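Local coordinates for hypothetical protein ydiI (Escherichia coli, PDB 1VH5) that hydrolyses 1,4-dihydroxy-2-naphthoyl-CoA to 1,4-dihydroxy-2-naphthoate and CoA in menaquinone biosynthesis, and also acts on a wide range of other acyl-CoA thioesters, at residues A[80-85]-A[112-117]; A[29-34]-A[97-102]; A[40-45]-A[53-58]; A[59-64]-A[89-94]. All coordinates share one frame; numbering follows the deposited sequence.

Contact 1: A[80-85]-A[112-117]; sequences QKVVGL and RHQVWQ
V82 meets Q114, and L85 meets H113, across two strands of the hotdog-fold sheet that are not direct neighbours. Strand 127-138 runs between them: K81, V83 and L85 bond to its backbone from one flank, R112 and Q114 from the other. Accordingly the nearest CA atoms, those of V82 and H113, are 8.5 Å apart, and side chains alone bridge the gap. The tighter part lies on the sheet face turned to helix 57-74. There CG1 of V82, set anti to its own carbonyl carbon (chi1 -55°), rests 3.6 Å from OE1 of Q114, the two side chains crossing at about a right angle. The Q114 amide is buried yet well supplied with partners: NE2 bonds to the carbonyl O of G72, and OE1 to T135 OG1 and the indole of W116. An alanine here removes the amide and would probably leave T135 OG1, the W116 N-H and the G72 carbonyl without these mates, opening a gap beside V82. The looser part, on the other face, is partly exposed. A single methyl, CD1 of L85, approaches the edge of the H113 imidazole, 3.8 Å from CD2; H113, R112 and G84 all belong to the substrate-binding site. Back on the tight side, W116 NE1 donates to Q114 OE1 over 3.1 Å at 169°, the acceptor lying in the indole plane, while the donor stands well above the plane of the amide carbonyl.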
loop_
_atom_site.group_PDB
_atom_site.type_symbol
_atom_site.label_atom_id
_atom_site.label_comp_id
_atom_site.label_asym_id
_atom_site.label_seq_id
_atom_site.Cartn_x
_atom_site.Cartn_y
_atom_site.Cartn_z
ATOM N N GLN A 80 -19.108 9.752 -14.343
ATOM C CA GLN A 80 -17.652 9.652 -14.448
ATOM C C GLN A 80 -17.090 8.999 -13.208
ATOM O O GLN A 80 -17.672 9.068 -12.109
ATOM C CB GLN A 80 -17.016 11.025 -14.557
ATOM C CG GLN A 80 -17.211 11.666 -15.897
ATOM C CD GLN A 80 -16.570 13.027 -15.968
ATOM O OE1 GLN A 80 -16.451 13.736 -14.960
ATOM N NE2 GLN A 80 -16.241 13.435 -17.164
ATOM N N LYS A 81 -15.960 8.334 -13.395
ATOM C CA LYS A 81 -15.246 7.729 -12.284
ATOM C C LYS A 81 -13.752 7.905 -12.525
ATOM O O LYS A 81 -13.322 8.377 -13.585
ATOM C CB LYS A 81 -15.594 6.231 -12.176
ATOM C CG LYS A 81 -17.085 5.878 -12.045
ATOM C CD LYS A 81 -17.222 4.381 -11.855
ATOM C CE LYS A 81 -18.674 3.928 -11.930
ATOM N NZ LYS A 81 -18.957 2.833 -10.961
ATOM N N VAL A 82 -12.960 7.545 -11.518
ATOM C CA VAL A 82 -11.504 7.529 -11.686
ATOM C C VAL A 82 -10.951 6.150 -11.419
ATOM O O VAL A 82 -11.518 5.393 -10.612
ATOM C CB VAL A 82 -10.753 8.574 -10.805
ATOM C CG1 VAL A 82 -11.309 9.988 -11.041
ATOM C CG2 VAL A 82 -10.809 8.246 -9.330
ATOM N N VAL A 83 -9.835 5.857 -12.089
ATOM C CA VAL A 83 -9.115 4.598 -11.884
ATOM C C VAL A 83 -7.665 4.954 -11.556
ATOM O O VAL A 83 -7.053 5.784 -12.237
ATOM C CB VAL A 83 -9.161 3.738 -13.216
ATOM C CG1 VAL A 83 -8.391 2.415 -13.103
ATOM C CG2 VAL A 83 -10.597 3.486 -13.638
ATOM N N GLY A 84 -7.129 4.358 -10.498
ATOM C CA GLY A 84 -5.733 4.538 -10.147
ATOM C C GLY A 84 -4.805 3.884 -11.151
ATOM O O GLY A 84 -4.991 2.745 -11.544
ATOM N N LEU A 85 -3.813 4.638 -11.616
ATOM C CA LEU A 85 -2.774 4.150 -12.514
ATOM C C LEU A 85 -1.465 3.831 -11.811
ATOM O O LEU A 85 -0.899 2.783 -12.066
ATOM C CB LEU A 85 -2.507 5.153 -13.648
ATOM C CG LEU A 85 -3.687 5.518 -14.543
ATOM C CD1 LEU A 85 -3.192 6.636 -15.475
ATOM C CD2 LEU A 85 -4.256 4.335 -15.319
ATOM N N ARG A 112 -8.462 14.474 -18.373
ATOM C CA ARG A 112 -8.212 13.060 -18.654
ATOM C C ARG A 112 -7.491 12.327 -17.504
ATOM O O ARG A 112 -7.636 11.115 -17.367
ATOM C CB ARG A 112 -7.405 12.879 -19.945
ATOM C CG ARG A 112 -8.127 13.286 -21.236
ATOM C CD ARG A 112 -7.163 13.527 -22.401
ATOM N NE ARG A 112 -7.611 14.568 -23.335
ATOM C CZ ARG A 112 -6.849 15.578 -23.755
ATOM N NH1 ARG A 112 -7.332 16.478 -24.608
ATOM N NH2 ARG A 112 -5.600 15.695 -23.320
ATOM N N HIS A 113 -6.716 13.068 -16.721
ATOM C CA HIS A 113 -5.906 12.495 -15.638
ATOM C C HIS A 113 -5.900 13.439 -14.464
ATOM O O HIS A 113 -6.140 14.648 -14.611
ATOM C CB HIS A 113 -4.453 12.238 -16.120
ATOM C CG HIS A 113 -4.395 11.220 -17.190
ATOM N ND1 HIS A 113 -4.505 11.538 -18.523
ATOM C CD2 HIS A 113 -4.361 9.875 -17.120
ATOM C CE1 HIS A 113 -4.489 10.427 -19.237
ATOM N NE2 HIS A 113 -4.410 9.405 -18.405
ATOM N N GLN A 114 -5.541 12.904 -13.292
ATOM C CA GLN A 114 -5.331 13.719 -12.101
ATOM C C GLN A 114 -4.053 13.243 -11.428
ATOM O O GLN A 114 -3.656 12.073 -11.556
ATOM C CB GLN A 114 -6.489 13.580 -11.091
ATOM C CG GLN A 114 -7.863 13.720 -11.698
ATOM C CD GLN A 114 -8.930 13.221 -10.759
ATOM O OE1 GLN A 114 -8.709 12.282 -9.975
ATOM N NE2 GLN A 114 -10.129 13.828 -10.845
ATOM N N VAL A 115 -3.439 14.140 -10.684
ATOM C CA VAL A 115 -2.343 13.768 -9.805
ATOM C C VAL A 115 -2.606 14.363 -8.437
ATOM O O VAL A 115 -2.905 15.557 -8.318
ATOM C CB VAL A 115 -0.988 14.267 -10.345
ATOM C CG1 VAL A 115 0.203 13.875 -9.396
ATOM C CG2 VAL A 115 -0.767 13.758 -11.788
ATOM N N TRP A 116 -2.520 13.506 -7.415
ATOM C CA TRP A 116 -2.801 13.872 -6.035
ATOM C C TRP A 116 -1.524 13.690 -5.222
ATOM O O TRP A 116 -0.800 12.696 -5.429
ATOM C CB TRP A 116 -3.900 12.939 -5.500
ATOM C CG TRP A 116 -5.226 13.181 -6.140
ATOM C CD1 TRP A 116 -5.769 12.543 -7.201
ATOM C CD2 TRP A 116 -6.115 14.244 -5.816
ATOM N NE1 TRP A 116 -6.997 13.091 -7.525
ATOM C CE2 TRP A 116 -7.211 14.163 -6.703
ATOM C CE3 TRP A 116 -6.095 15.267 -4.851
ATOM C CZ2 TRP A 116 -8.298 15.043 -6.643
ATOM C CZ3 TRP A 116 -7.192 16.146 -4.779
ATOM C CH2 TRP A 116 -8.273 16.018 -5.679
ATOM N N GLN A 117 -1.258 14.609 -4.294
ATOM C CA GLN A 117 -0.161 14.444 -3.342
ATOM C C GLN A 117 -0.787 14.147 -1.980
ATOM O O GLN A 117 -1.672 14.890 -1.492
ATOM C CB GLN A 117 0.674 15.699 -3.290
ATOM C CG GLN A 117 1.944 15.617 -2.391
ATOM C CD GLN A 117 2.880 16.777 -2.712
ATOM O OE1 GLN A 117 3.607 16.751 -3.702
ATOM N NE2 GLN A 117 2.809 17.805 -1.928
#

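Contact 2: A[29-34]-A[97-102]; sequences RFEHIG and EGRVRG
R29 and E31 face R99 and R101 on the exposed surface of the antiparallel hotdog sheet, where strands 29-33 and 99-106 flank strand 38-43. Being next-but-one neighbours, they run in roughly the same sense, their short axes 49° apart with a closest approach of 9.0 Å, and only long side chains can span the central strand. At E31 and H32, both opposite E39, the edge strand forms a classic beta bulge.

Stacking comes first. The guanidinium groups of R29 and R99 lie face on face, planes 10° apart and centres 3.7 Å apart. R99 gets there by a bend at chi3 (68°), whereas R29 arrives extended from CG to NE. R29 was modelled in two conformers, so the stack describes one of them.

Charge pairing probably makes the close approach of the two arginines tolerable: NH1 of R29 and NH2 of R99 both form salt bridges to OD1 of D27, whose carboxylate would partly offset their charge. T41 OG1 is bonded both to R99 NE and to E31 OE2, which itself stays 4.5 Å from R99 NE, beyond a salt bridge. A leucine at R99 lacks the guanidinium and would probably leave D27 short of one of its cations, T41 without one bond, and the R29 guanidinium without its stacking partner.

Van der Waals contact supplies the remainder. R101, whose NH2 forms a salt bridge to E39, crosses E31 at about a right angle, and that same NH2 lies 3.8 Å from E31 CB.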
loop_
_atom_site.group_PDB
_atom_site.type_symbol
_atom_site.label_atom_id
_atom_site.label_comp_id
_atom_site.label_asym_id
_atom_site.label_seq_id
_atom_site.Cartn_x
_atom_site.Cartn_y
_atom_site.Cartn_z
ATOM N N ARG A 29 -10.639 6.759 8.804
ATOM C CA ARG A 29 -11.748 7.668 9.072
ATOM C C ARG A 29 -11.451 8.989 8.369
ATOM O O ARG A 29 -10.461 9.659 8.677
ATOM C CB ARG A 29 -11.861 7.961 10.580
ATOM C CG ARG A 29 -11.859 6.785 11.531
ATOM C CD ARG A 29 -12.374 7.134 12.926
ATOM N NE ARG A 29 -12.186 6.045 13.884
ATOM C CZ ARG A 29 -11.688 6.169 15.113
ATOM N NH1 ARG A 29 -11.571 5.094 15.888
ATOM N NH2 ARG A 29 -11.293 7.351 15.564
ATOM N N PHE A 30 -12.344 9.400 7.473
ATOM C CA PHE A 30 -12.268 10.771 6.938
ATOM C C PHE A 30 -12.637 11.792 8.025
ATOM O O PHE A 30 -13.621 11.610 8.739
ATOM C CB PHE A 30 -13.163 10.909 5.686
ATOM C CG PHE A 30 -12.611 10.154 4.523
ATOM C CD1 PHE A 30 -12.875 8.791 4.338
ATOM C CD2 PHE A 30 -11.757 10.776 3.647
ATOM C CE1 PHE A 30 -12.299 8.076 3.277
ATOM C CE2 PHE A 30 -11.151 10.071 2.611
ATOM C CZ PHE A 30 -11.450 8.749 2.399
ATOM N N GLU A 31 -11.825 12.825 8.153
ATOM C CA GLU A 31 -11.927 13.797 9.243
ATOM C C GLU A 31 -12.220 15.205 8.778
ATOM O O GLU A 31 -12.701 16.032 9.570
ATOM C CB GLU A 31 -10.602 13.882 9.982
ATOM C CG GLU A 31 -10.051 12.574 10.491
ATOM C CD GLU A 31 -10.279 12.375 11.967
ATOM O OE1 GLU A 31 -10.823 13.290 12.612
ATOM O OE2 GLU A 31 -9.897 11.319 12.480
ATOM N N HIS A 32 -11.833 15.564 7.553
ATOM C CA HIS A 32 -11.960 16.946 7.130
ATOM C C HIS A 32 -12.052 17.036 5.622
ATOM O O HIS A 32 -11.234 16.427 4.914
ATOM C CB HIS A 32 -10.769 17.758 7.659
ATOM C CG HIS A 32 -10.715 19.162 7.152
ATOM N ND1 HIS A 32 -11.561 20.142 7.619
ATOM C CD2 HIS A 32 -9.905 19.763 6.247
ATOM C CE1 HIS A 32 -11.288 21.281 7.003
ATOM N NE2 HIS A 32 -10.283 21.077 6.173
ATOM N N ILE A 33 -13.065 17.740 5.126
ATOM C CA ILE A 33 -13.160 18.121 3.713
ATOM C C ILE A 33 -13.029 19.629 3.617
ATOM O O ILE A 33 -13.980 20.386 3.943
ATOM C CB ILE A 33 -14.509 17.714 3.087
ATOM C CG1 ILE A 33 -14.873 16.256 3.392
ATOM C CG2 ILE A 33 -14.470 17.948 1.573
ATOM C CD1 ILE A 33 -16.313 15.917 2.978
ATOM N N GLY A 34 -11.886 20.096 3.186
ATOM C CA GLY A 34 -11.712 21.513 2.932
ATOM C C GLY A 34 -12.089 21.871 1.517
ATOM O O GLY A 34 -12.490 21.020 0.745
ATOM N N GLU A 97 2.428 4.318 17.283
ATOM C CA GLU A 97 1.234 4.419 18.128
ATOM C C GLU A 97 0.347 5.566 17.693
ATOM O O GLU A 97 0.690 6.332 16.780
ATOM C CB GLU A 97 1.621 4.552 19.592
ATOM C CG GLU A 97 2.261 5.888 19.894
ATOM C CD GLU A 97 3.110 5.904 21.147
ATOM O OE1 GLU A 97 2.682 5.343 22.183
ATOM O OE2 GLU A 97 4.209 6.497 21.098
ATOM N N GLY A 98 -0.822 5.653 18.315
ATOM C CA GLY A 98 -1.804 6.652 17.964
ATOM C C GLY A 98 -2.373 6.466 16.578
ATOM O O GLY A 98 -2.532 5.347 16.111
ATOM N N ARG A 99 -2.726 7.581 15.949
ATOM C CA ARG A 99 -3.289 7.573 14.606
ATOM C C ARG A 99 -2.414 8.438 13.759
ATOM O O ARG A 99 -1.906 9.444 14.236
ATOM C CB ARG A 99 -4.720 8.108 14.576
ATOM C CG ARG A 99 -5.707 7.284 15.418
ATOM C CD ARG A 99 -7.122 7.828 15.381
ATOM N NE ARG A 99 -7.756 7.692 14.066
ATOM C CZ ARG A 99 -8.356 6.599 13.642
ATOM N NH1 ARG A 99 -8.916 6.569 12.449
ATOM N NH2 ARG A 99 -8.421 5.514 14.421
ATOM N N VAL A 100 -2.247 8.051 12.504
ATOM C CA VAL A 100 -1.586 8.941 11.546
ATOM C C VAL A 100 -2.624 9.621 10.691
ATOM O O VAL A 100 -3.745 9.148 10.592
ATOM C CB VAL A 100 -0.556 8.177 10.633
ATOM C CG1 VAL A 100 0.616 7.709 11.478
ATOM C CG2 VAL A 100 -1.211 7.047 9.838
ATOM N N ARG A 101 -2.242 10.769 10.136
ATOM C CA ARG A 101 -3.176 11.578 9.350
ATOM C C ARG A 101 -2.653 11.812 7.937
ATOM O O ARG A 101 -1.549 12.334 7.777
ATOM C CB ARG A 101 -3.417 12.913 10.037
ATOM C CG ARG A 101 -4.432 13.835 9.299
ATOM C CD ARG A 101 -4.561 15.221 9.963
ATOM N NE ARG A 101 -5.108 15.066 11.298
ATOM C CZ ARG A 101 -6.389 15.180 11.589
ATOM N NH1 ARG A 101 -6.795 14.948 12.835
ATOM N NH2 ARG A 101 -7.264 15.499 10.645
ATOM N N GLY A 102 -3.444 11.440 6.941
ATOM C CA GLY A 102 -3.115 11.792 5.568
ATOM C C GLY A 102 -3.813 13.067 5.144
ATOM O O GLY A 102 -5.017 13.245 5.404
#

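Contact 3: A[40-45]-A[53-58]; sequences ATMPVD and GLLHGG
V44 and L55 bring the two backbones to within 5.7 Å, CA to CA, at a place where neither has regular structure: V44 follows the end of strand 38-43, and L55 precedes the helix that starts at G57. From there the strand and the helix diverge, so the pairs that touch are few and apolar. CG1 of V44, anti to its backbone N (chi1 -177°), sits 4.0 Å from L55 CB and also near the L55 backbone N, the two side chains crossing at about a right angle. M42 reaches out from the strand as an extended chain that bends at its last torsion, carrying the CE methyl to 3.9 Å from L55 CD1. Next to L55, H56 takes the N-cap position: its ND1 accepts from G58 N at 2.9 Å, the donor lying in the imidazole plane, which occupies an amide at the start of the helix. The other ring nitrogen, NE2, bonds to S66 OG of the second subunit. The contact thus joins the N-terminal end of the central hotdog helix, 57-74, to the sheet around it: M42 packs on A59 and L63 of that helix and on V100 of strand 99-106, while the L55 backbone hydrogen-bonds to that of A95.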
loop_
_atom_site.group_PDB
_atom_site.type_symbol
_atom_site.label_atom_id
_atom_site.label_comp_id
_atom_site.label_asym_id
_atom_site.label_seq_id
_atom_site.Cartn_x
_atom_site.Cartn_y
_atom_site.Cartn_z
ATOM N N ALA A 40 -7.826 12.219 6.201
ATOM C CA ALA A 40 -8.322 11.043 6.895
ATOM C C ALA A 40 -7.259 10.520 7.847
ATOM O O ALA A 40 -6.054 10.699 7.606
ATOM C CB ALA A 40 -8.725 9.993 5.935
ATOM N N THR A 41 -7.691 9.849 8.916
ATOM C CA THR A 41 -6.738 9.218 9.830
ATOM C C THR A 41 -6.861 7.696 9.834
ATOM O O THR A 41 -7.811 7.132 9.366
ATOM C CB THR A 41 -6.900 9.728 11.271
ATOM O OG1 THR A 41 -8.213 9.373 11.740
ATOM C CG2 THR A 41 -6.761 11.244 11.348
ATOM N N MET A 42 -5.839 7.050 10.393
ATOM C CA MET A 42 -5.739 5.589 10.460
ATOM C C MET A 42 -4.936 5.217 11.687
ATOM O O MET A 42 -3.920 5.844 11.974
ATOM C CB MET A 42 -5.043 5.046 9.208
ATOM C CG MET A 42 -4.850 3.516 9.115
ATOM S SD MET A 42 -3.987 3.013 7.630
ATOM C CE MET A 42 -2.452 3.642 7.987
ATOM N N PRO A 43 -5.385 4.194 12.428
ATOM C CA PRO A 43 -4.638 3.816 13.629
ATOM C C PRO A 43 -3.363 3.078 13.250
ATOM O O PRO A 43 -3.292 2.434 12.180
ATOM C CB PRO A 43 -5.599 2.839 14.337
ATOM C CG PRO A 43 -6.352 2.187 13.221
ATOM C CD PRO A 43 -6.541 3.313 12.209
ATOM N N VAL A 44 -2.370 3.203 14.118
ATOM C CA VAL A 44 -1.166 2.381 14.097
ATOM C C VAL A 44 -1.480 1.280 15.114
ATOM O O VAL A 44 -1.407 1.486 16.319
ATOM C CB VAL A 44 0.119 3.171 14.466
ATOM C CG1 VAL A 44 1.347 2.270 14.348
ATOM C CG2 VAL A 44 0.284 4.436 13.608
ATOM N N ASP A 45 -1.943 0.155 14.623
ATOM C CA ASP A 45 -2.404 -0.940 15.501
ATOM C C ASP A 45 -2.085 -2.304 14.876
ATOM O O ASP A 45 -1.403 -2.417 13.843
ATOM C CB ASP A 45 -3.899 -0.779 15.851
ATOM C CG ASP A 45 -4.827 -1.074 14.697
ATOM O OD1 ASP A 45 -6.053 -0.954 14.918
ATOM O OD2 ASP A 45 -4.460 -1.434 13.573
ATOM N N GLY A 53 6.401 -4.022 15.038
ATOM C CA GLY A 53 5.617 -3.094 15.840
ATOM C C GLY A 53 5.525 -1.669 15.313
ATOM O O GLY A 53 5.012 -0.803 15.992
ATOM N N LEU A 54 6.043 -1.430 14.115
ATOM C CA LEU A 54 5.924 -0.122 13.494
ATOM C C LEU A 54 4.845 -0.140 12.425
ATOM O O LEU A 54 4.512 -1.192 11.888
ATOM C CB LEU A 54 7.227 0.303 12.840
ATOM C CG LEU A 54 8.494 0.245 13.699
ATOM C CD1 LEU A 54 9.750 0.668 12.940
ATOM C CD2 LEU A 54 8.338 1.110 14.920
ATOM N N LEU A 55 4.327 1.038 12.087
ATOM C CA LEU A 55 3.391 1.138 10.983
ATOM C C LEU A 55 3.962 0.537 9.717
ATOM O O LEU A 55 5.098 0.863 9.327
ATOM C CB LEU A 55 3.089 2.615 10.740
ATOM C CG LEU A 55 2.120 2.923 9.594
ATOM C CD1 LEU A 55 0.737 2.338 9.753
ATOM C CD2 LEU A 55 2.133 4.488 9.479
ATOM N N HIS A 56 3.186 -0.319 9.075
ATOM C CA HIS A 56 3.593 -0.983 7.849
ATOM C C HIS A 56 3.596 0.064 6.732
ATOM O O HIS A 56 2.618 0.784 6.547
ATOM C CB HIS A 56 2.565 -2.066 7.552
ATOM C CG HIS A 56 3.027 -3.093 6.558
ATOM N ND1 HIS A 56 3.268 -2.805 5.225
ATOM C CD2 HIS A 56 3.140 -4.439 6.681
ATOM C CE1 HIS A 56 3.589 -3.925 4.592
ATOM N NE2 HIS A 56 3.531 -4.931 5.456
ATOM N N GLY A 57 4.651 0.101 5.917
ATOM C CA GLY A 57 4.739 1.042 4.791
ATOM C C GLY A 57 3.573 0.855 3.825
ATOM O O GLY A 57 3.062 1.829 3.238
ATOM N N GLY A 58 3.124 -0.399 3.659
ATOM C CA GLY A 58 1.941 -0.629 2.850
ATOM C C GLY A 58 0.662 -0.029 3.398
ATOM O O GLY A 58 -0.214 0.372 2.616
#

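Contact 4: A[59-64]-A[89-94]; sequences ASVVLA and ANHVRS
V61 turns CG2 toward A89 because chi1 (179°) sets that methyl anti to the carbonyl carbon, while H91, with chi1 at -60° and chi2 at -53°, brings its imidazole back toward the helix. The partner of the methyl is A89: V61 CG2 lies 4.0 Å from A89 CB, a plain apolar contact. Its approach to H91 CE1 is a long one, 4.5 Å and oblique to the ring. The closest CA atoms, those of V61 and A89, stand 7.2 Å apart, and the short A89 side chain faces V61 across that interval. S60 and V61 are consecutive on the helix, and both have CB pointing toward the strand. S60 does not touch H91 directly; a water spans the interval, 2.7 Å from S60 OG and 2.9 Å from H91 ND1. The other ring nitrogen, NE2, bonds to E65 OE1 of the second subunit, so the imidazole is bonded at both nitrogens, which would limit its rotation. H91 binds substrate, and E65 is the inferred nucleophile or proton acceptor, consistent with an active site at the subunit interface to which both chains contribute, as in other hotdog thioesterases. Around it, S60, A89 and H91 all lean on C129 of strand 127-138, A64 packs on I118 of strand 113-121, and A89 and N90 pair antiparallel with a strand of the second subunit, carrying the sheet across the interface.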
loop_
_atom_site.group_PDB
_atom_site.type_symbol
_atom_site.label_atom_id
_atom_site.label_comp_id
_atom_site.label_asym_id
_atom_site.label_seq_id
_atom_site.Cartn_x
_atom_site.Cartn_y
_atom_site.Cartn_z
ATOM N N ALA A 59 0.525 -0.004 4.721
ATOM C CA ALA A 59 -0.650 0.628 5.316
ATOM C C ALA A 59 -0.703 2.130 5.035
ATOM O O ALA A 59 -1.748 2.663 4.720
ATOM C CB ALA A 59 -0.674 0.376 6.830
ATOM N N SER A 60 0.458 2.777 5.045
ATOM C CA SER A 60 0.541 4.191 4.665
ATOM C C SER A 60 0.028 4.370 3.245
ATOM O O SER A 60 -0.680 5.316 2.948
ATOM C CB SER A 60 1.945 4.707 4.746
ATOM O OG SER A 60 2.408 4.736 6.081
ATOM N N VAL A 61 0.396 3.455 2.357
ATOM C CA VAL A 61 -0.045 3.533 0.954
ATOM C C VAL A 61 -1.532 3.219 0.835
ATOM O O VAL A 61 -2.243 3.841 0.044
ATOM C CB VAL A 61 0.841 2.657 0.037
ATOM C CG1 VAL A 61 0.329 2.753 -1.410
ATOM C CG2 VAL A 61 2.306 3.118 0.114
ATOM N N VAL A 62 -2.040 2.272 1.620
ATOM C CA VAL A 62 -3.490 2.093 1.670
ATOM C C VAL A 62 -4.196 3.410 2.043
ATOM O O VAL A 62 -5.172 3.810 1.408
ATOM C CB VAL A 62 -3.917 0.994 2.664
ATOM C CG1 VAL A 62 -5.448 0.943 2.763
ATOM C CG2 VAL A 62 -3.394 -0.390 2.214
ATOM N N LEU A 63 -3.691 4.081 3.061
ATOM C CA LEU A 63 -4.287 5.346 3.489
ATOM C C LEU A 63 -4.226 6.368 2.336
ATOM O O LEU A 63 -5.261 6.996 1.970
ATOM C CB LEU A 63 -3.630 5.862 4.779
ATOM C CG LEU A 63 -4.135 7.239 5.265
ATOM C CD1 LEU A 63 -5.632 7.196 5.615
ATOM C CD2 LEU A 63 -3.315 7.672 6.472
ATOM N N ALA A 64 -3.045 6.518 1.721
ATOM C CA ALA A 64 -2.870 7.497 0.645
ATOM C C ALA A 64 -3.801 7.186 -0.513
ATOM O O ALA A 64 -4.448 8.104 -1.059
ATOM C CB ALA A 64 -1.420 7.523 0.160
ATOM N N ALA A 89 5.602 6.320 -3.092
ATOM C CA ALA A 89 5.739 6.845 -1.733
ATOM C C ALA A 89 7.146 6.743 -1.259
ATOM O O ALA A 89 7.840 5.745 -1.553
ATOM C CB ALA A 89 4.790 6.121 -0.750
ATOM N N ASN A 90 7.550 7.757 -0.503
ATOM C CA ASN A 90 8.743 7.669 0.299
ATOM C C ASN A 90 8.431 7.546 1.778
ATOM O O ASN A 90 7.636 8.334 2.319
ATOM C CB ASN A 90 9.582 8.902 0.071
ATOM C CG ASN A 90 10.948 8.704 0.475
ATOM O OD1 ASN A 90 11.239 8.711 1.672
ATOM N ND2 ASN A 90 11.847 8.443 -0.530
ATOM N N HIS A 91 9.074 6.588 2.449
ATOM C CA HIS A 91 8.845 6.372 3.885
ATOM C C HIS A 91 9.960 7.081 4.642
ATOM O O HIS A 91 11.118 6.663 4.602
ATOM C CB HIS A 91 8.927 4.856 4.168
ATOM C CG HIS A 91 7.922 4.039 3.412
ATOM N ND1 HIS A 91 6.568 4.306 3.437
ATOM C CD2 HIS A 91 8.081 2.939 2.637
ATOM C CE1 HIS A 91 5.933 3.421 2.687
ATOM N NE2 HIS A 91 6.829 2.572 2.206
ATOM N N VAL A 92 9.633 8.199 5.283
ATOM C CA VAL A 92 10.679 9.040 5.890
ATOM C C VAL A 92 10.819 8.950 7.384
ATOM O O VAL A 92 11.882 9.282 7.921
ATOM C CB VAL A 92 10.635 10.500 5.451
ATOM C CG1 VAL A 92 10.967 10.610 3.961
ATOM C CG2 VAL A 92 9.313 11.111 5.760
ATOM N N ARG A 93 9.765 8.512 8.064
ATOM C CA ARG A 93 9.828 8.337 9.507
ATOM C C ARG A 93 8.851 7.247 9.912
ATOM O O ARG A 93 7.748 7.149 9.360
ATOM C CB ARG A 93 9.473 9.657 10.196
ATOM C CG ARG A 93 9.393 9.592 11.751
ATOM C CD ARG A 93 8.934 10.898 12.400
ATOM N NE ARG A 93 9.936 11.959 12.329
ATOM C CZ ARG A 93 10.911 12.130 13.223
ATOM N NH1 ARG A 93 11.771 13.125 13.072
ATOM N NH2 ARG A 93 11.032 11.299 14.250
ATOM N N SER A 94 9.252 6.418 10.866
ATOM C CA SER A 94 8.367 5.379 11.384
ATOM C C SER A 94 7.338 5.944 12.331
ATOM O O SER A 94 7.471 7.072 12.826
ATOM C CB SER A 94 9.196 4.300 12.070
ATOM O OG SER A 94 9.813 4.835 13.235
HETATM O O HOH W 1 5.132 4.926 5.842
#

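All four contacts belong to one hotdog unit. Contacts 3 and 4 share helix 57-74 and lie close, centres 8 Å apart, with L55 CD2 3.4 Å from S60 OG. Contact 2 adjoins contact 3 through the backbone pairing of strands 29-33 and 38-43, R29 O lying 2.8 Å from T41 N, and reaches contact 4 through V100 packing on L63. Contact 1 is remote, its centre about 24 Å from that of contact 3, but strand 81-91 links it to contact 4. Substrate-binding residues occur in contacts 1 and 4. The V61 side chain is about 5 Å from that of E65 in its own chain, L85's about 9 Å and M42's about 10 Å; contact 2 lies away from the site.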